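Unsaturated glucuronyl hydrolase (Streptococcus agalactiae, PDB 2ZZR) hydrolyses unsaturated chondroitin, hyaluronan and heparin disaccharides, releasing the unsaturated uronic acid from glycosaminoglycan fragments. Local coordinates at residues A135-M147 and L181-Y194. Sequence-based numbering, arbitrary orientation.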
loop_
_atom_site.group_PDB
_atom_site.type_symbol
_atom_site.label_atom_id
_atom_site.label_comp_id
_atom_site.label_asym_id
_atom_site.label_seq_id
_atom_site.Cartn_x
_atom_site.Cartn_y
_atom_site.Cartn_z
ATOM N N ALA A 135 0.012 21.897 3.008
ATOM C CA ALA A 135 0.174 20.439 2.935
ATOM C C ALA A 135 0.449 19.851 4.325
ATOM O O ALA A 135 -0.112 18.812 4.693
ATOM C CB ALA A 135 1.285 20.070 1.955
ATOM N N LEU A 136 1.301 20.525 5.097
ATOM C CA LEU A 136 1.557 20.139 6.478
ATOM C C LEU A 136 0.297 20.255 7.337
ATOM O O LEU A 136 -0.029 19.345 8.093
ATOM C CB LEU A 136 2.698 20.969 7.079
ATOM C CG LEU A 136 3.070 20.701 8.542
ATOM C CD1 LEU A 136 3.495 19.245 8.757
ATOM C CD2 LEU A 136 4.168 21.656 9.012
ATOM N N GLU A 137 -0.403 21.381 7.208
ATOM C CA GLU A 137 -1.629 21.633 7.959
ATOM C C GLU A 137 -2.655 20.521 7.727
ATOM O O GLU A 137 -3.223 19.985 8.679
ATOM C CB GLU A 137 -2.217 22.985 7.552
ATOM C CG GLU A 137 -3.484 23.372 8.299
ATOM C CD GLU A 137 -4.132 24.629 7.742
ATOM O OE1 GLU A 137 -5.309 24.876 8.073
ATOM O OE2 GLU A 137 -3.476 25.359 6.966
ATOM N N ALA A 138 -2.872 20.177 6.462
ATOM C CA ALA A 138 -3.818 19.119 6.097
ATOM C C ALA A 138 -3.392 17.778 6.689
ATOM O O ALA A 138 -4.229 17.013 7.175
ATOM C CB ALA A 138 -3.950 19.017 4.588
ATOM N N THR A 139 -2.090 17.503 6.651
ATOM C CA THR A 139 -1.545 16.254 7.199
ATOM C C THR A 139 -1.815 16.116 8.704
ATOM O O THR A 139 -2.298 15.072 9.163
ATOM C CB THR A 139 -0.023 16.122 6.912
ATOM O OG1 THR A 139 0.207 16.089 5.498
ATOM C CG2 THR A 139 0.523 14.849 7.528
ATOM N N ILE A 140 -1.507 17.163 9.473
ATOM C CA ILE A 140 -1.714 17.121 10.920
ATOM C C ILE A 140 -3.198 16.976 11.258
ATOM O O ILE A 140 -3.566 16.167 12.110
ATOM C CB ILE A 140 -1.077 18.336 11.650
ATOM C CG1 ILE A 140 0.433 18.395 11.372
ATOM C CG2 ILE A 140 -1.354 18.276 13.160
ATOM C CD1 ILE A 140 1.207 17.127 11.742
ATOM N N LYS A 141 -4.043 17.736 10.565
ATOM C CA LYS A 141 -5.491 17.635 10.764
ATOM C C LYS A 141 -5.999 16.225 10.434
ATOM O O LYS A 141 -6.829 15.679 11.162
ATOM C CB LYS A 141 -6.230 18.707 9.955
ATOM C CG LYS A 141 -6.086 20.109 10.544
ATOM C CD LYS A 141 -6.674 21.161 9.618
ATOM C CE LYS A 141 -6.661 22.537 10.282
ATOM N NZ LYS A 141 -7.340 23.550 9.436
ATOM N N ALA A 142 -5.471 15.636 9.357
ATOM C CA ALA A 142 -5.775 14.245 8.990
ATOM C C ALA A 142 -5.330 13.247 10.059
ATOM O O ALA A 142 -6.053 12.295 10.354
ATOM C CB ALA A 142 -5.151 13.895 7.641
ATOM N N ALA A 143 -4.145 13.462 10.630
ATOM C CA ALA A 143 -3.641 12.617 11.708
ATOM C C ALA A 143 -4.592 12.661 12.908
ATOM O O ALA A 143 -4.949 11.622 13.456
ATOM C CB ALA A 143 -2.231 13.036 12.113
ATOM N N ASP A 144 -5.020 13.864 13.290
ATOM C CA ASP A 144 -5.981 14.023 14.385
ATOM C C ASP A 144 -7.304 13.322 14.074
ATOM O O ASP A 144 -7.912 12.701 14.954
ATOM C CB ASP A 144 -6.219 15.504 14.689
ATOM C CG ASP A 144 -5.009 16.172 15.310
ATOM O OD1 ASP A 144 -4.182 15.459 15.915
ATOM O OD2 ASP A 144 -4.886 17.412 15.185
ATOM N N LYS A 145 -7.737 13.410 12.818
ATOM C CA LYS A 145 -8.948 12.716 12.377
ATOM C C LYS A 145 -8.799 11.202 12.551
ATOM O O LYS A 145 -9.706 10.532 13.055
ATOM C CB LYS A 145 -9.286 13.073 10.925
ATOM C CG LYS A 145 -10.617 12.521 10.420
ATOM C CD LYS A 145 -11.807 13.206 11.091
ATOM C CE LYS A 145 -13.131 12.607 10.619
ATOM N NZ LYS A 145 -13.388 11.290 11.258
ATOM N N LEU A 146 -7.643 10.673 12.155
ATOM C CA LEU A 146 -7.362 9.248 12.306
ATOM C C LEU A 146 -7.339 8.811 13.777
ATOM O O LEU A 146 -7.855 7.747 14.125
ATOM C CB LEU A 146 -6.046 8.882 11.610
ATOM C CG LEU A 146 -5.676 7.395 11.586
ATOM C CD1 LEU A 146 -6.771 6.557 10.925
ATOM C CD2 LEU A 146 -4.329 7.191 10.910
ATOM N N MET A 147 -6.746 9.644 14.630
ATOM C CA MET A 147 -6.659 9.376 16.070
ATOM C C MET A 147 -8.035 9.180 16.727
ATOM O O MET A 147 -8.146 8.464 17.725
ATOM C CB MET A 147 -5.890 10.501 16.776
ATOM C CG MET A 147 -4.393 10.537 16.439
ATOM S SD MET A 147 -3.471 9.203 17.227
ATOM C CE MET A 147 -3.257 9.895 18.866
ATOM N N LEU A 181 1.105 7.895 8.844
ATOM C CA LEU A 181 0.620 9.256 9.078
ATOM C C LEU A 181 0.818 9.670 10.532
ATOM O O LEU A 181 1.197 10.810 10.821
ATOM C CB LEU A 181 -0.868 9.340 8.691
ATOM C CG LEU A 181 -1.677 10.597 9.026
ATOM C CD1 LEU A 181 -1.073 11.817 8.332
ATOM C CD2 LEU A 181 -3.124 10.394 8.611
ATOM N N LEU A 182 0.572 8.733 11.449
ATOM C CA LEU A 182 0.720 9.003 12.879
ATOM C C LEU A 182 2.180 9.130 13.308
ATOM O O LEU A 182 2.505 9.982 14.138
ATOM C CB LEU A 182 -0.008 7.951 13.715
ATOM C CG LEU A 182 -1.501 7.828 13.411
ATOM C CD1 LEU A 182 -2.120 6.776 14.312
ATOM C CD2 LEU A 182 -2.223 9.173 13.567
ATOM N N PHE A 183 3.060 8.301 12.740
ATOM C CA PHE A 183 4.497 8.439 12.996
ATOM C C PHE A 183 5.009 9.795 12.501
ATOM O O PHE A 183 5.862 10.403 13.149
ATOM C CB PHE A 183 5.305 7.307 12.358
ATOM C CG PHE A 183 5.195 5.978 13.085
ATOM C CD1 PHE A 183 4.784 4.836 12.403
ATOM C CD2 PHE A 183 5.529 5.867 14.438
ATOM C CE1 PHE A 183 4.697 3.600 13.055
ATOM C CE2 PHE A 183 5.442 4.637 15.101
ATOM C CZ PHE A 183 5.024 3.501 14.406
ATOM N N PHE A 184 4.487 10.257 11.363
ATOM C CA PHE A 184 4.838 11.582 10.835
ATOM C C PHE A 184 4.380 12.685 11.792
ATOM O O PHE A 184 5.153 13.593 12.126
ATOM C CB PHE A 184 4.243 11.803 9.438
ATOM C CG PHE A 184 4.464 13.195 8.900
ATOM C CD1 PHE A 184 5.658 13.523 8.265
ATOM C CD2 PHE A 184 3.490 14.179 9.049
ATOM C CE1 PHE A 184 5.879 14.816 7.776
ATOM C CE2 PHE A 184 3.700 15.474 8.563
ATOM C CZ PHE A 184 4.892 15.787 7.918
ATOM N N ALA A 185 3.126 12.604 12.235
ATOM C CA ALA A 185 2.587 13.591 13.176
ATOM C C ALA A 185 3.402 13.638 14.463
ATOM O O ALA A 185 3.645 14.719 15.006
ATOM C CB ALA A 185 1.119 13.316 13.470
ATOM N N TYR A 186 3.846 12.475 14.936
ATOM C CA TYR A 186 4.724 12.417 16.103
ATOM C C TYR A 186 6.023 13.187 15.858
ATOM O O TYR A 186 6.449 13.983 16.700
ATOM C CB TYR A 186 5.043 10.971 16.495
ATOM C CG TYR A 186 6.215 10.884 17.446
ATOM C CD1 TYR A 186 6.105 11.338 18.764
ATOM C CD2 TYR A 186 7.442 10.380 17.020
ATOM C CE1 TYR A 186 7.189 11.276 19.635
ATOM C CE2 TYR A 186 8.529 10.317 17.879
ATOM C CZ TYR A 186 8.395 10.764 19.182
ATOM O OH TYR A 186 9.474 10.690 20.030
ATOM N N GLU A 187 6.648 12.937 14.709
ATOM C CA GLU A 187 7.930 13.567 14.373
ATOM C C GLU A 187 7.812 15.087 14.258
ATOM O O GLU A 187 8.725 15.816 14.655
ATOM C CB GLU A 187 8.500 12.970 13.086
ATOM C CG GLU A 187 8.964 11.525 13.259
ATOM C CD GLU A 187 9.324 10.844 11.953
ATOM O OE1 GLU A 187 9.072 11.419 10.874
ATOM O OE2 GLU A 187 9.870 9.721 12.011
ATOM N N GLN A 188 6.681 15.555 13.736
ATOM C CA GLN A 188 6.460 16.989 13.512
ATOM C C GLN A 188 6.087 17.760 14.778
ATOM O O GLN A 188 6.472 18.924 14.938
ATOM C CB GLN A 188 5.384 17.204 12.440
ATOM C CG GLN A 188 5.771 16.697 11.060
ATOM C CD GLN A 188 7.043 17.342 10.524
ATOM O OE1 GLN A 188 7.188 18.565 10.549
ATOM N NE2 GLN A 188 7.969 16.518 10.034
ATOM N N THR A 189 5.340 17.114 15.667
ATOM C CA THR A 189 4.756 17.793 16.827
ATOM C C THR A 189 5.454 17.467 18.145
ATOM O O THR A 189 5.390 18.252 19.095
ATOM C CB THR A 189 3.255 17.455 16.989
ATOM O OG1 THR A 189 3.110 16.058 17.269
ATOM C CG2 THR A 189 2.466 17.822 15.737
ATOM N N GLY A 190 6.099 16.304 18.207
ATOM C CA GLY A 190 6.680 15.804 19.449
ATOM C C GLY A 190 5.650 15.209 20.397
ATOM O O GLY A 190 5.985 14.827 21.520
ATOM N N ASP A 191 4.398 15.134 19.949
ATOM C CA ASP A 191 3.318 14.596 20.772
ATOM C C ASP A 191 3.360 13.073 20.748
ATOM O O ASP A 191 3.062 12.443 19.729
ATOM C CB ASP A 191 1.955 15.120 20.308
ATOM C CG ASP A 191 0.821 14.771 21.275
ATOM O OD1 ASP A 191 0.961 13.834 22.096
ATOM O OD2 ASP A 191 -0.231 15.438 21.203
ATOM N N GLU A 192 3.734 12.501 21.890
ATOM C CA GLU A 192 3.903 11.056 22.054
ATOM C C GLU A 192 2.636 10.244 21.783
ATOM O O GLU A 192 2.725 9.070 21.437
ATOM C CB GLU A 192 4.415 10.747 23.464
ATOM C CG GLU A 192 5.842 11.205 23.728
ATOM C CD GLU A 192 6.856 10.087 23.601
ATOM O OE1 GLU A 192 6.740 9.262 22.666
ATOM O OE2 GLU A 192 7.780 10.034 24.444
ATOM N N LYS A 193 1.466 10.861 21.946
ATOM C CA LYS A 193 0.192 10.144 21.768
ATOM C C LYS A 193 0.069 9.553 20.366
ATOM O O LYS A 193 -0.422 8.440 20.203
ATOM C CB LYS A 193 -1.005 11.044 22.084
ATOM C CG LYS A 193 -1.140 11.392 23.565
ATOM C CD LYS A 193 -2.224 12.433 23.783
ATOM C CE LYS A 193 -2.253 12.904 25.236
ATOM N NZ LYS A 193 -3.136 14.098 25.395
ATOM N N TYR A 194 0.536 10.300 19.367
ATOM C CA TYR A 194 0.542 9.827 17.982
ATOM C C TYR A 194 1.334 8.529 17.855
ATOM O O TYR A 194 0.880 7.568 17.222
ATOM C CB TYR A 194 1.161 10.866 17.050
ATOM C CG TYR A 194 0.377 12.145 16.855
ATOM C CD1 TYR A 194 0.951 13.376 17.165
ATOM C CD2 TYR A 194 -0.916 12.133 16.324
ATOM C CE1 TYR A 194 0.251 14.569 16.974
ATOM C CE2 TYR A 194 -1.628 13.324 16.129
ATOM C CZ TYR A 194 -1.029 14.536 16.455
ATOM O OH TYR A 194 -1.702 15.724 16.263
#
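Asp144 OD1 stands at the edge of the Tyr194 ring, in its plane, while Ala185 CB, of the same segment as the ring, lies over the centre of one face; Ala143 CB and Met147 CG approach obliquely. The Phe184 ring meets Leu136 CD1 at its edge, 3.8 Å from CE2, while Thr139 CG2 reaches the same CE2 obliquely at 3.4 Å and Gln188 CG, one turn on in the same helix, lies over one face, offset toward the rim. Tyr194 is a knob among Ile140, Ala143, Asp144 and Met147, in knobs-into-holes packing between helices of the alpha barrel of glycosyl hydrolase family 88. Helix 135-147 and helix 181-189 cross at -120°, their axes 9.3 Å apart. Where they cross, Ala143 CB lies 3.6 Å from Ala185 CB. Ala143 sits as a knob among Leu181, Leu182, Ala185 and Tyr194, and Leu181 in turn fits among Thr139, Ala142, Ala143 and Leu146; its CG, anti to the backbone N (chi1 171°), carries CD1 to within 3.5 Å of Thr139 CG2. Helix 115-130 packs beside this seam, touching Thr139, Ala142 and Phe184. Leu146, which meets Leu182, lies about 7 Å by side chain from the probable nucleophile Asp114. After helix 181-189, Thr189 OG1 accepts from Asp191 N, an ST turn, and Asp191 OD1 accepts from Lys193 N, N-capping the helix that bears Tyr194. Tyr194 OH donates to Asp144 OD1 at 2.5 Å, on the syn side and 21° out of the carboxylate plane.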